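Long-range contacts in cycloalternan-forming enzyme (Listeria monocytogenes serovar 1/2a, PDB 5F7U), which is a multidomain protein of glycoside hydrolase family 31, built round a TIM barrel with beta-rich domains and a family 6 carbohydrate-binding module: residues Y408-Y416 against F425-W436; T417-F425 against E469-Y477. The protein carries 1 engineered substitution. All coordinates share one frame; numbering follows the deposited sequence.

Contact 1: residues Y408-Y416 against F425-W436. With GLC (alpha-D-glucopyranose), chain C; GLC (alpha-D-glucopyranose), chain F.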
loop_
_atom_site.group_PDB
_atom_site.type_symbol
_atom_site.label_atom_id
_atom_site.label_comp_id
_atom_site.label_asym_id
_atom_site.label_seq_id
_atom_site.Cartn_x
_atom_site.Cartn_y
_atom_site.Cartn_z
ATOM N N TYR A 408 9.747 -14.151 -25.232
ATOM C CA TYR A 408 9.524 -12.946 -24.419
ATOM C C TYR A 408 10.758 -12.052 -24.247
ATOM O O TYR A 408 10.802 -11.228 -23.335
ATOM C CB TYR A 408 8.844 -13.283 -23.072
ATOM C CG TYR A 408 7.465 -13.814 -23.300
ATOM C CD1 TYR A 408 6.397 -12.934 -23.513
ATOM C CD2 TYR A 408 7.234 -15.187 -23.369
ATOM C CE1 TYR A 408 5.132 -13.409 -23.779
ATOM C CE2 TYR A 408 5.965 -15.685 -23.640
ATOM C CZ TYR A 408 4.923 -14.781 -23.836
ATOM O OH TYR A 408 3.662 -15.266 -24.113
ATOM N N TYR A 409 11.767 -12.221 -25.108
ATOM C CA TYR A 409 12.839 -11.236 -25.166
ATOM C C TYR A 409 13.133 -10.732 -26.584
ATOM O O TYR A 409 14.043 -9.921 -26.773
ATOM C CB TYR A 409 14.105 -11.709 -24.423
ATOM C CG TYR A 409 14.765 -12.936 -25.001
ATOM C CD1 TYR A 409 15.620 -12.832 -26.094
ATOM C CD2 TYR A 409 14.560 -14.201 -24.428
ATOM C CE1 TYR A 409 16.225 -13.959 -26.636
ATOM C CE2 TYR A 409 15.172 -15.338 -24.956
ATOM C CZ TYR A 409 16.002 -15.204 -26.056
ATOM O OH TYR A 409 16.641 -16.304 -26.600
ATOM N N ILE A 410 12.335 -11.187 -27.556
ATOM C CA ILE A 410 12.480 -10.811 -28.965
ATOM C C ILE A 410 11.191 -10.107 -29.388
ATOM O O ILE A 410 10.092 -10.563 -29.052
ATOM C CB ILE A 410 12.754 -12.045 -29.852
ATOM C CG1 ILE A 410 14.072 -12.718 -29.423
ATOM C CG2 ILE A 410 12.773 -11.692 -31.354
ATOM C CD1 ILE A 410 14.335 -14.075 -30.076
ATOM N N TRP A 411 11.350 -8.990 -30.101
ATOM C CA TRP A 411 10.233 -8.216 -30.643
ATOM C C TRP A 411 9.389 -9.039 -31.596
ATOM O O TRP A 411 9.918 -9.825 -32.409
ATOM C CB TRP A 411 10.745 -6.939 -31.334
ATOM C CG TRP A 411 11.229 -5.979 -30.325
ATOM C CD1 TRP A 411 12.489 -5.920 -29.782
ATOM C CD2 TRP A 411 10.443 -4.979 -29.650
ATOM N NE1 TRP A 411 12.538 -4.913 -28.818
ATOM C CE2 TRP A 411 11.300 -4.329 -28.721
ATOM C CE3 TRP A 411 9.097 -4.556 -29.754
ATOM C CZ2 TRP A 411 10.858 -3.292 -27.887
ATOM C CZ3 TRP A 411 8.661 -3.510 -28.921
ATOM C CH2 TRP A 411 9.552 -2.896 -28.003
ATOM N N ASN A 412 8.076 -8.842 -31.522
ATOM C CA ASN A 412 7.169 -9.520 -32.446
ATOM C C ASN A 412 7.555 -9.269 -33.908
ATOM O O ASN A 412 7.947 -8.151 -34.279
ATOM C CB ASN A 412 5.719 -9.080 -32.204
ATOM C CG ASN A 412 4.723 -10.137 -32.613
ATOM O OD1 ASN A 412 5.115 -11.253 -33.012
ATOM N ND2 ASN A 412 3.423 -9.817 -32.492
ATOM N N ASN A 413 7.473 -10.332 -34.713
ATOM C CA ASN A 413 7.770 -10.295 -36.162
ATOM C C ASN A 413 9.256 -10.134 -36.526
ATOM O O ASN A 413 9.594 -10.126 -37.722
ATOM C CB ASN A 413 6.961 -9.214 -36.931
ATOM C CG ASN A 413 5.448 -9.296 -36.735
ATOM O OD1 ASN A 413 4.772 -8.280 -36.879
ATOM N ND2 ASN A 413 4.909 -10.481 -36.437
ATOM N N ALA A 414 10.145 -10.041 -35.531
ATOM C CA ALA A 414 11.591 -9.927 -35.816
ATOM C C ALA A 414 12.125 -11.250 -36.349
ATOM O O ALA A 414 11.757 -12.324 -35.861
ATOM C CB ALA A 414 12.372 -9.500 -34.574
ATOM N N THR A 415 12.974 -11.164 -37.362
ATOM C CA THR A 415 13.634 -12.359 -37.901
ATOM C C THR A 415 15.116 -12.288 -37.567
ATOM O O THR A 415 15.635 -11.199 -37.292
ATOM C CB THR A 415 13.384 -12.535 -39.408
ATOM O OG1 THR A 415 13.829 -11.371 -40.124
ATOM C CG2 THR A 415 11.898 -12.776 -39.684
ATOM N N TYR A 416 15.776 -13.452 -37.561
ATOM C CA TYR A 416 17.152 -13.616 -37.050
ATOM C C TYR A 416 17.617 -15.059 -37.286
ATOM O O TYR A 416 16.789 -15.958 -37.487
ATOM C CB TYR A 416 17.212 -13.315 -35.537
ATOM C CG TYR A 416 16.193 -14.111 -34.741
ATOM C CD1 TYR A 416 16.499 -15.398 -34.265
ATOM C CD2 TYR A 416 14.907 -13.601 -34.499
ATOM C CE1 TYR A 416 15.560 -16.141 -33.554
ATOM C CE2 TYR A 416 13.963 -14.341 -33.788
ATOM C CZ TYR A 416 14.294 -15.603 -33.321
ATOM O OH TYR A 416 13.369 -16.326 -32.621
ATOM N N PHE A 425 21.478 -12.312 -27.870
ATOM C CA PHE A 425 21.396 -11.466 -29.059
ATOM C C PHE A 425 21.813 -10.026 -28.756
ATOM O O PHE A 425 21.717 -9.559 -27.605
ATOM C CB PHE A 425 19.962 -11.446 -29.615
ATOM C CG PHE A 425 19.508 -12.753 -30.193
ATOM C CD1 PHE A 425 18.908 -13.724 -29.383
ATOM C CD2 PHE A 425 19.667 -13.020 -31.551
ATOM C CE1 PHE A 425 18.496 -14.941 -29.920
ATOM C CE2 PHE A 425 19.251 -14.239 -32.093
ATOM C CZ PHE A 425 18.668 -15.200 -31.274
ATOM N N SER A 426 22.283 -9.340 -29.796
ATOM C CA SER A 426 22.447 -7.891 -29.797
ATOM C C SER A 426 21.373 -7.354 -30.741
ATOM O O SER A 426 20.701 -8.155 -31.428
ATOM C CB SER A 426 23.850 -7.511 -30.289
ATOM O OG SER A 426 24.852 -8.101 -29.482
ATOM N N TYR A 427 21.202 -6.020 -30.771
ATOM C CA TYR A 427 20.214 -5.370 -31.655
ATOM C C TYR A 427 20.440 -5.663 -33.160
ATOM O O TYR A 427 19.476 -5.902 -33.901
ATOM C CB TYR A 427 20.228 -3.863 -31.436
ATOM C CG TYR A 427 19.047 -3.119 -32.034
ATOM C CD1 TYR A 427 17.801 -3.144 -31.406
ATOM C CD2 TYR A 427 19.179 -2.372 -33.219
ATOM C CE1 TYR A 427 16.717 -2.452 -31.935
ATOM C CE2 TYR A 427 18.092 -1.686 -33.763
ATOM C CZ TYR A 427 16.869 -1.715 -33.101
ATOM O OH TYR A 427 15.766 -1.055 -33.605
ATOM N N ASP A 428 21.713 -5.648 -33.566
ATOM C CA ASP A 428 22.149 -5.892 -34.950
ATOM C C ASP A 428 21.857 -7.292 -35.466
ATOM O O ASP A 428 21.912 -7.520 -36.676
ATOM C CB ASP A 428 23.656 -5.632 -35.094
ATOM C CG ASP A 428 24.017 -4.166 -34.964
ATOM O OD1 ASP A 428 23.103 -3.310 -34.932
ATOM O OD2 ASP A 428 25.232 -3.862 -34.879
ATOM N N ASP A 429 21.583 -8.232 -34.559
ATOM C CA ASP A 429 21.248 -9.605 -34.960
ATOM C C ASP A 429 19.867 -9.699 -35.613
ATOM O O ASP A 429 19.576 -10.664 -36.313
ATOM C CB ASP A 429 21.333 -10.563 -33.760
ATOM C CG ASP A 429 22.772 -10.874 -33.343
ATOM O OD1 ASP A 429 23.675 -10.979 -34.214
ATOM O OD2 ASP A 429 23.002 -11.039 -32.128
ATOM N N PHE A 430 19.012 -8.703 -35.374
ATOM C CA PHE A 430 17.612 -8.782 -35.812
ATOM C C PHE A 430 17.353 -8.004 -37.080
ATOM O O PHE A 430 17.997 -6.983 -37.325
ATOM C CB PHE A 430 16.694 -8.277 -34.710
ATOM C CG PHE A 430 16.785 -9.064 -33.449
ATOM C CD1 PHE A 430 16.196 -10.335 -33.357
ATOM C CD2 PHE A 430 17.447 -8.539 -32.338
ATOM C CE1 PHE A 430 16.267 -11.064 -32.173
ATOM C CE2 PHE A 430 17.522 -9.266 -31.151
ATOM C CZ PHE A 430 16.920 -10.526 -31.066
ATOM N N THR A 431 16.448 -8.531 -37.899
ATOM C CA THR A 431 15.777 -7.783 -38.949
ATOM C C THR A 431 14.364 -7.509 -38.420
ATOM O O THR A 431 13.596 -8.436 -38.139
ATOM C CB THR A 431 15.727 -8.594 -40.257
ATOM O OG1 THR A 431 17.060 -8.901 -40.667
ATOM C CG2 THR A 431 15.029 -7.829 -41.379
ATOM N N PHE A 432 14.033 -6.233 -38.279
ATOM C CA PHE A 432 12.744 -5.858 -37.685
ATOM C C PHE A 432 11.689 -5.653 -38.765
ATOM O O PHE A 432 11.949 -5.013 -39.772
ATOM C CB PHE A 432 12.915 -4.653 -36.766
ATOM C CG PHE A 432 13.759 -4.951 -35.559
ATOM C CD1 PHE A 432 13.256 -5.753 -34.527
ATOM C CD2 PHE A 432 15.060 -4.454 -35.453
ATOM C CE1 PHE A 432 14.032 -6.038 -33.402
ATOM C CE2 PHE A 432 15.833 -4.730 -34.327
ATOM C CZ PHE A 432 15.321 -5.519 -33.307
ATOM N N ASN A 433 10.524 -6.265 -38.561
ATOM C CA ASN A 433 9.491 -6.380 -39.586
ATOM C C ASN A 433 8.111 -6.081 -39.012
ATOM O O ASN A 433 7.917 -6.070 -37.787
ATOM C CB ASN A 433 9.444 -7.805 -40.161
ATOM C CG ASN A 433 10.789 -8.308 -40.658
ATOM O OD1 ASN A 433 11.288 -7.875 -41.697
ATOM N ND2 ASN A 433 11.360 -9.264 -39.934
ATOM N N GLY A 434 7.154 -5.872 -39.913
ATOM C CA GLY A 434 5.727 -5.942 -39.572
ATOM C C GLY A 434 5.315 -4.935 -38.521
ATOM O O GLY A 434 5.390 -3.741 -38.750
ATOM N N LYS A 435 4.903 -5.430 -37.360
ATOM C CA LYS A 435 4.367 -4.582 -36.290
ATOM C C LYS A 435 5.405 -3.684 -35.616
ATOM O O LYS A 435 5.047 -2.636 -35.044
ATOM C CB LYS A 435 3.638 -5.448 -35.257
ATOM C CG LYS A 435 2.394 -6.102 -35.838
ATOM C CD LYS A 435 1.813 -7.178 -34.926
ATOM C CE LYS A 435 0.635 -7.834 -35.620
ATOM N NZ LYS A 435 0.255 -9.116 -34.962
ATOM N N TRP A 436 6.678 -4.071 -35.715
ATOM C CA TRP A 436 7.759 -3.340 -35.066
ATOM C C TRP A 436 8.932 -3.258 -36.013
ATOM O O TRP A 436 9.843 -4.084 -35.954
ATOM C CB TRP A 436 8.200 -4.019 -33.776
ATOM C CG TRP A 436 7.096 -4.297 -32.829
ATOM C CD1 TRP A 436 6.481 -5.504 -32.638
ATOM C CD2 TRP A 436 6.438 -3.367 -31.962
ATOM N NE1 TRP A 436 5.500 -5.386 -31.681
ATOM C CE2 TRP A 436 5.440 -4.086 -31.264
ATOM C CE3 TRP A 436 6.592 -1.988 -31.701
ATOM C CZ2 TRP A 436 4.609 -3.483 -30.312
ATOM C CZ3 TRP A 436 5.762 -1.386 -30.747
ATOM C CH2 TRP A 436 4.781 -2.132 -30.073
HETATM C C1 GLC C . 12.302 -16.244 -36.382
HETATM C C2 GLC C . 13.643 -16.571 -37.056
HETATM C C3 GLC C . 13.736 -18.052 -37.437
HETATM C C4 GLC C . 13.428 -18.954 -36.244
HETATM C C5 GLC C . 12.093 -18.570 -35.588
HETATM C C6 GLC C . 11.877 -19.325 -34.284
HETATM O O2 GLC C . 13.824 -15.760 -38.220
HETATM O O3 GLC C . 15.053 -18.345 -37.914
HETATM O O4 GLC C . 13.375 -20.317 -36.668
HETATM O O5 GLC C . 12.055 -17.160 -35.298
HETATM O O6 GLC C . 12.919 -18.983 -33.360
HETATM C C1 GLC F . -1.736 -11.089 -21.628
HETATM C C2 GLC F . -2.027 -12.550 -21.996
HETATM C C3 GLC F . -0.730 -13.344 -22.201
HETATM C C4 GLC F . 0.206 -12.634 -23.179
HETATM C C5 GLC F . 0.461 -11.213 -22.652
HETATM C C6 GLC F . 1.444 -10.395 -23.480
HETATM O O2 GLC F . -2.772 -13.178 -20.950
HETATM O O3 GLC F . -1.027 -14.662 -22.677
HETATM O O4 GLC F . 1.427 -13.375 -23.282
HETATM O O5 GLC F . -0.793 -10.509 -22.548
HETATM O O6 GLC F . 0.836 -10.072 -24.734
HETATM O O HOH W 1 10.136 -6.804 -35.712
HETATM O O HOH W 2 3.229 -7.200 -31.121
HETATM O O HOH W 3 1.847 -11.036 -36.160
#

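Contact 2: residues T417-F425 against E469-Y477. With GLC (alpha-D-glucopyranose), chain C.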
loop_
_atom_site.group_PDB
_atom_site.type_symbol
_atom_site.label_atom_id
_atom_site.label_comp_id
_atom_site.label_asym_id
_atom_site.label_seq_id
_atom_site.Cartn_x
_atom_site.Cartn_y
_atom_site.Cartn_z
ATOM N N THR A 417 18.928 -15.282 -37.224
ATOM C CA THR A 417 19.454 -16.638 -37.165
ATOM C C THR A 417 19.391 -17.074 -35.704
ATOM O O THR A 417 19.955 -16.406 -34.821
ATOM C CB THR A 417 20.880 -16.705 -37.733
ATOM O OG1 THR A 417 20.847 -16.276 -39.096
ATOM C CG2 THR A 417 21.450 -18.138 -37.666
ATOM N N ALA A 418 18.685 -18.177 -35.450
ATOM C CA ALA A 418 18.526 -18.685 -34.087
ATOM C C ALA A 418 19.883 -19.022 -33.475
ATOM O O ALA A 418 20.816 -19.430 -34.189
ATOM C CB ALA A 418 17.615 -19.898 -34.062
ATOM N N LYS A 419 19.992 -18.822 -32.168
ATOM C CA LYS A 419 21.232 -19.091 -31.452
ATOM C C LYS A 419 21.064 -20.270 -30.512
ATOM O O LYS A 419 20.053 -20.386 -29.813
ATOM C CB LYS A 419 21.712 -17.855 -30.694
ATOM C CG LYS A 419 22.156 -16.695 -31.577
ATOM C CD LYS A 419 22.592 -15.509 -30.724
ATOM C CE LYS A 419 23.260 -14.418 -31.558
ATOM N NZ LYS A 419 24.440 -14.908 -32.300
ATOM N N LYS A 420 22.062 -21.150 -30.524
ATOM C CA LYS A 420 22.113 -22.303 -29.632
ATOM C C LYS A 420 22.808 -21.931 -28.316
ATOM O O LYS A 420 23.402 -20.851 -28.194
ATOM C CB LYS A 420 22.860 -23.461 -30.316
ATOM C CG LYS A 420 22.215 -24.002 -31.591
ATOM C CD LYS A 420 21.081 -24.980 -31.299
ATOM C CE LYS A 420 20.869 -25.951 -32.460
ATOM N NZ LYS A 420 19.460 -26.440 -32.451
ATOM N N ASN A 421 22.714 -22.826 -27.332
ATOM C CA ASN A 421 23.459 -22.721 -26.072
ATOM C C ASN A 421 23.185 -21.445 -25.260
ATOM O O ASN A 421 24.055 -20.954 -24.536
ATOM C CB ASN A 421 24.965 -22.949 -26.322
ATOM C CG ASN A 421 25.227 -24.178 -27.168
ATOM O OD1 ASN A 421 24.727 -25.259 -26.873
ATOM N ND2 ASN A 421 25.989 -24.014 -28.241
ATOM N N GLY A 422 21.965 -20.927 -25.390
ATOM C CA GLY A 422 21.503 -19.738 -24.656
ATOM C C GLY A 422 22.311 -18.473 -24.879
ATOM O O GLY A 422 22.277 -17.565 -24.044
ATOM N N GLU A 423 23.031 -18.414 -26.002
ATOM C CA GLU A 423 23.829 -17.244 -26.383
ATOM C C GLU A 423 22.891 -16.049 -26.551
ATOM O O GLU A 423 21.750 -16.201 -27.009
ATOM C CB GLU A 423 24.625 -17.519 -27.679
ATOM C CG GLU A 423 25.798 -18.483 -27.494
ATOM C CD GLU A 423 26.279 -19.164 -28.779
ATOM O OE1 GLU A 423 25.897 -18.750 -29.899
ATOM O OE2 GLU A 423 27.060 -20.143 -28.668
ATOM N N ALA A 424 23.363 -14.876 -26.149
ATOM C CA ALA A 424 22.541 -13.664 -26.170
ATOM C C ALA A 424 22.577 -12.990 -27.532
ATOM O O ALA A 424 23.571 -13.112 -28.269
ATOM C CB ALA A 424 22.987 -12.701 -25.080
ATOM N N PHE A 425 21.478 -12.312 -27.870
ATOM C CA PHE A 425 21.396 -11.466 -29.059
ATOM C C PHE A 425 21.813 -10.026 -28.756
ATOM O O PHE A 425 21.717 -9.559 -27.605
ATOM C CB PHE A 425 19.962 -11.446 -29.615
ATOM C CG PHE A 425 19.508 -12.753 -30.193
ATOM C CD1 PHE A 425 18.908 -13.724 -29.383
ATOM C CD2 PHE A 425 19.667 -13.020 -31.551
ATOM C CE1 PHE A 425 18.496 -14.941 -29.920
ATOM C CE2 PHE A 425 19.251 -14.239 -32.093
ATOM C CZ PHE A 425 18.668 -15.200 -31.274
ATOM N N GLU A 469 11.869 -22.607 -32.739
ATOM C CA GLU A 469 13.316 -22.858 -32.700
ATOM C C GLU A 469 14.075 -22.223 -31.525
ATOM O O GLU A 469 14.728 -22.940 -30.750
ATOM C CB GLU A 469 13.960 -22.474 -34.033
ATOM C CG GLU A 469 15.404 -22.925 -34.168
ATOM C CD GLU A 469 16.010 -22.587 -35.524
ATOM O OE1 GLU A 469 15.451 -21.756 -36.276
ATOM O OE2 GLU A 469 17.080 -23.142 -35.832
ATOM N N GLN A 470 13.980 -20.897 -31.386
ATOM C CA GLN A 470 14.728 -20.188 -30.341
ATOM C C GLN A 470 14.345 -20.622 -28.938
ATOM O O GLN A 470 15.212 -20.792 -28.087
ATOM C CB GLN A 470 14.612 -18.661 -30.476
ATOM C CG GLN A 470 15.633 -17.891 -29.629
ATOM C CD GLN A 470 17.064 -18.301 -29.948
ATOM O OE1 GLN A 470 17.449 -18.346 -31.104
ATOM N NE2 GLN A 470 17.847 -18.610 -28.923
ATOM N N ARG A 471 13.043 -20.799 -28.722
ATOM C CA ARG A 471 12.506 -21.206 -27.435
ATOM C C ARG A 471 12.999 -22.625 -27.113
ATOM O O ARG A 471 13.430 -22.885 -25.988
ATOM C CB ARG A 471 10.980 -21.131 -27.484
ATOM C CG ARG A 471 10.271 -21.000 -26.148
ATOM C CD ARG A 471 8.773 -21.202 -26.405
ATOM N NE ARG A 471 8.429 -22.627 -26.362
ATOM C CZ ARG A 471 7.542 -23.250 -27.134
ATOM N NH1 ARG A 471 7.346 -24.545 -26.949
ATOM N NH2 ARG A 471 6.851 -22.614 -28.084
ATOM N N ASP A 472 12.958 -23.516 -28.109
ATOM C CA ASP A 472 13.454 -24.895 -27.967
ATOM C C ASP A 472 14.952 -24.930 -27.617
ATOM O O ASP A 472 15.354 -25.625 -26.681
ATOM C CB ASP A 472 13.119 -25.731 -29.219
ATOM C CG ASP A 472 11.619 -25.950 -29.392
ATOM O OD1 ASP A 472 10.890 -26.000 -28.364
ATOM O OD2 ASP A 472 11.149 -26.053 -30.547
ATOM N N ASN A 473 15.753 -24.140 -28.333
ATOM C CA ASN A 473 17.183 -23.982 -28.030
ATOM C C ASN A 473 17.439 -23.529 -26.584
ATOM O O ASN A 473 18.241 -24.137 -25.861
ATOM C CB ASN A 473 17.843 -22.995 -29.007
ATOM C CG ASN A 473 17.949 -23.523 -30.433
ATOM O OD1 ASN A 473 17.676 -24.687 -30.723
ATOM N ND2 ASN A 473 18.346 -22.640 -31.342
ATOM N N ASP A 474 16.734 -22.469 -26.167
ATOM C CA ASP A 474 16.871 -21.928 -24.824
ATOM C C ASP A 474 16.487 -22.939 -23.751
ATOM O O ASP A 474 17.160 -23.032 -22.725
ATOM C CB ASP A 474 16.026 -20.660 -24.666
ATOM C CG ASP A 474 16.570 -19.480 -25.462
ATOM O OD1 ASP A 474 17.649 -19.582 -26.089
ATOM O OD2 ASP A 474 15.913 -18.419 -25.453
ATOM N N GLU A 475 15.427 -23.704 -24.012
ATOM C CA GLU A 475 14.964 -24.716 -23.076
ATOM C C GLU A 475 16.005 -25.810 -22.860
ATOM O O GLU A 475 16.286 -26.186 -21.717
ATOM C CB GLU A 475 13.650 -25.341 -23.540
ATOM C CG GLU A 475 13.098 -26.288 -22.490
ATOM C CD GLU A 475 11.753 -26.873 -22.825
ATOM O OE1 GLU A 475 11.598 -28.102 -22.670
ATOM O OE2 GLU A 475 10.860 -26.118 -23.240
ATOM N N GLU A 476 16.569 -26.321 -23.956
ATOM C CA GLU A 476 17.596 -27.353 -23.864
ATOM C C GLU A 476 18.794 -26.882 -23.032
ATOM O O GLU A 476 19.273 -27.617 -22.169
ATOM C CB GLU A 476 18.033 -27.811 -25.261
ATOM C CG GLU A 476 18.933 -29.043 -25.247
ATOM C CD GLU A 476 19.157 -29.636 -26.629
ATOM O OE1 GLU A 476 18.439 -29.240 -27.586
ATOM O OE2 GLU A 476 20.047 -30.514 -26.763
ATOM N N TYR A 477 19.237 -25.646 -23.274
ATOM C CA TYR A 477 20.327 -25.033 -22.513
ATOM C C TYR A 477 19.989 -24.873 -21.030
ATOM O O TYR A 477 20.783 -25.247 -20.156
ATOM C CB TYR A 477 20.720 -23.676 -23.122
ATOM C CG TYR A 477 21.895 -23.004 -22.426
ATOM C CD1 TYR A 477 23.193 -23.535 -22.526
ATOM C CD2 TYR A 477 21.710 -21.847 -21.658
ATOM C CE1 TYR A 477 24.269 -22.922 -21.894
ATOM C CE2 TYR A 477 22.782 -21.231 -21.019
ATOM C CZ TYR A 477 24.055 -21.777 -21.137
ATOM O OH TYR A 477 25.128 -21.180 -20.515
HETATM C C1 GLC C . 12.302 -16.244 -36.382
HETATM C C2 GLC C . 13.643 -16.571 -37.056
HETATM C C3 GLC C . 13.736 -18.052 -37.437
HETATM C C4 GLC C . 13.428 -18.954 -36.244
HETATM C C5 GLC C . 12.093 -18.570 -35.588
HETATM C C6 GLC C . 11.877 -19.325 -34.284
HETATM O O2 GLC C . 13.824 -15.760 -38.220
HETATM O O3 GLC C . 15.053 -18.345 -37.914
HETATM O O4 GLC C . 13.375 -20.317 -36.668
HETATM O O5 GLC C . 12.055 -17.160 -35.298
HETATM O O6 GLC C . 12.919 -18.983 -33.360
HETATM O O HOH W 4 17.420 -19.677 -37.656
HETATM O O HOH W 5 19.796 -21.231 -27.108
HETATM O O HOH W 6 19.078 -23.495 -33.861
HETATM O O HOH W 7 20.611 -24.835 -27.159
#

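Contact 1: residues Y408-Y416 against F425-W436
Thr415 and Thr431 form a single antiparallel hydrogen-bonded bridge, Thr415 N to Thr431 O and Thr431 N to Thr415 O, each 2.9 Å. Beyond it the asparagines take over. Asn433 ND2 gives one N-H to Asn413 O at 3.0 Å, and it also reaches Thr415 OG1, both acceptors lying close to its amide plane. In return Asn413 OD1 takes Lys435 N on a lone pair (2.9 Å, nearly straight at 171°), which holds the type II' turn 433-436 against the type II turn 411-414.

Two aromatic clusters lie beyond these bonds. In one, the edge of Trp411 points at the face of Trp436, planes 62° apart, with Trp411 CE3 3.7 Å from Trp436 CD2; Phe432 meets Trp411 obliquely. In the other, Tyr416 has its CG between the backbone N and carbonyl carbon (chi1 53°), which brings the ring against both Phe425 and Phe430, themselves stacked on each other. Tyr416 CD1 lies 3.7 Å from Phe425 CE2, and Tyr416 CD2 approaches the edge of Phe430. Ile410 CG2 packs 3.6 Å from Phe430 CE1.

The glucose of chain C lies over one face of Tyr416, whose OH is 2.8 Å from the sugar O6, a hydrogen bond. The Tyr416 backbone also binds the sugar O2 and O3, so this packing shapes a glycan pocket.

Both segments belong to the excursion between barrel strand 396-399 and helix 439-448. Trp411 and Phe432 rest on Pro439 of that helix, Trp411 also meets helix 523-527, and Tyr416 and Phe425 face helix 469-481 through Gln470.

Contact 2: residues T417-F425 against E469-Y477
Gln470, in the first turn of helix 469-481, reaches across to the backbone of Lys419. Its CB sits 3.4 Å from O6 of the chain C glucose, the same hydroxyl that takes the backbone N-H of Gln470. CG lies anti to the backbone N (chi1 -166°), and a bend at chi2 (56°) turns the amide toward the loop. CD comes 3.7 Å from Phe425 CE1, meeting the ring at its edge, with ring and amide planes 84° apart. At the tip, OE1 accepts Lys419 N on a lone pair at 2.8 Å, while NE2 donates to Lys419 O at 3.0 Å. The side-chain amide thus pairs with both polar backbone atoms of one residue, much as a neighbouring strand would. This pair already sets which way round the amide lies; NE2 spends its other N-H on Asp474 OD1, one turn on, met from above the carboxylate plane. The other oxygen of Asp474 is held by Tyr409.

In the TIM barrel these pieces extend beyond successive strands: 417-425 belongs to the connection after strand 396-399, and the helix follows strand 452-457.

Lys419 O collects a further weak bond from Asn473 ND2 and one from a water that also binds Gly422 N and Asp474 OD1. Lys420 curls back to bring NZ to Asn473 OD1 at 3.0 Å, from above the carbonyl plane. At the far end, the type I' turn 420-423 lays its backbone over Tyr477: Asn421 O stands 3.2 Å above the plane, over the ring centre, and Gly422 N lies over the same ring. At the helix start, Glu469 OE1 accepts the glucose O4 at 2.6 Å, and the glutamate's CD packs against Ala418 CB.

The segments alternate along the chain: 408-416 and 417-425 run on directly, 425-436 returns to the first, and 469-477 reaches back to the second. Contact 1 folds the excursion after barrel strand 396-399 onto itself, whereas contact 2 ties that excursion to the helix following strand 452-457. Their centres are 14 Å apart, and Phe425 belongs to both. A probable hydrogen bond, Tyr409 OH to Asp474 OD2 at 2.5 Å, joins them directly. Both also hold the chain C glucose, with Tyr416 from contact 1 and Glu469 and Gln470 from contact 2, so this peripheral glycan pocket is assembled from the connections after two successive barrel strands.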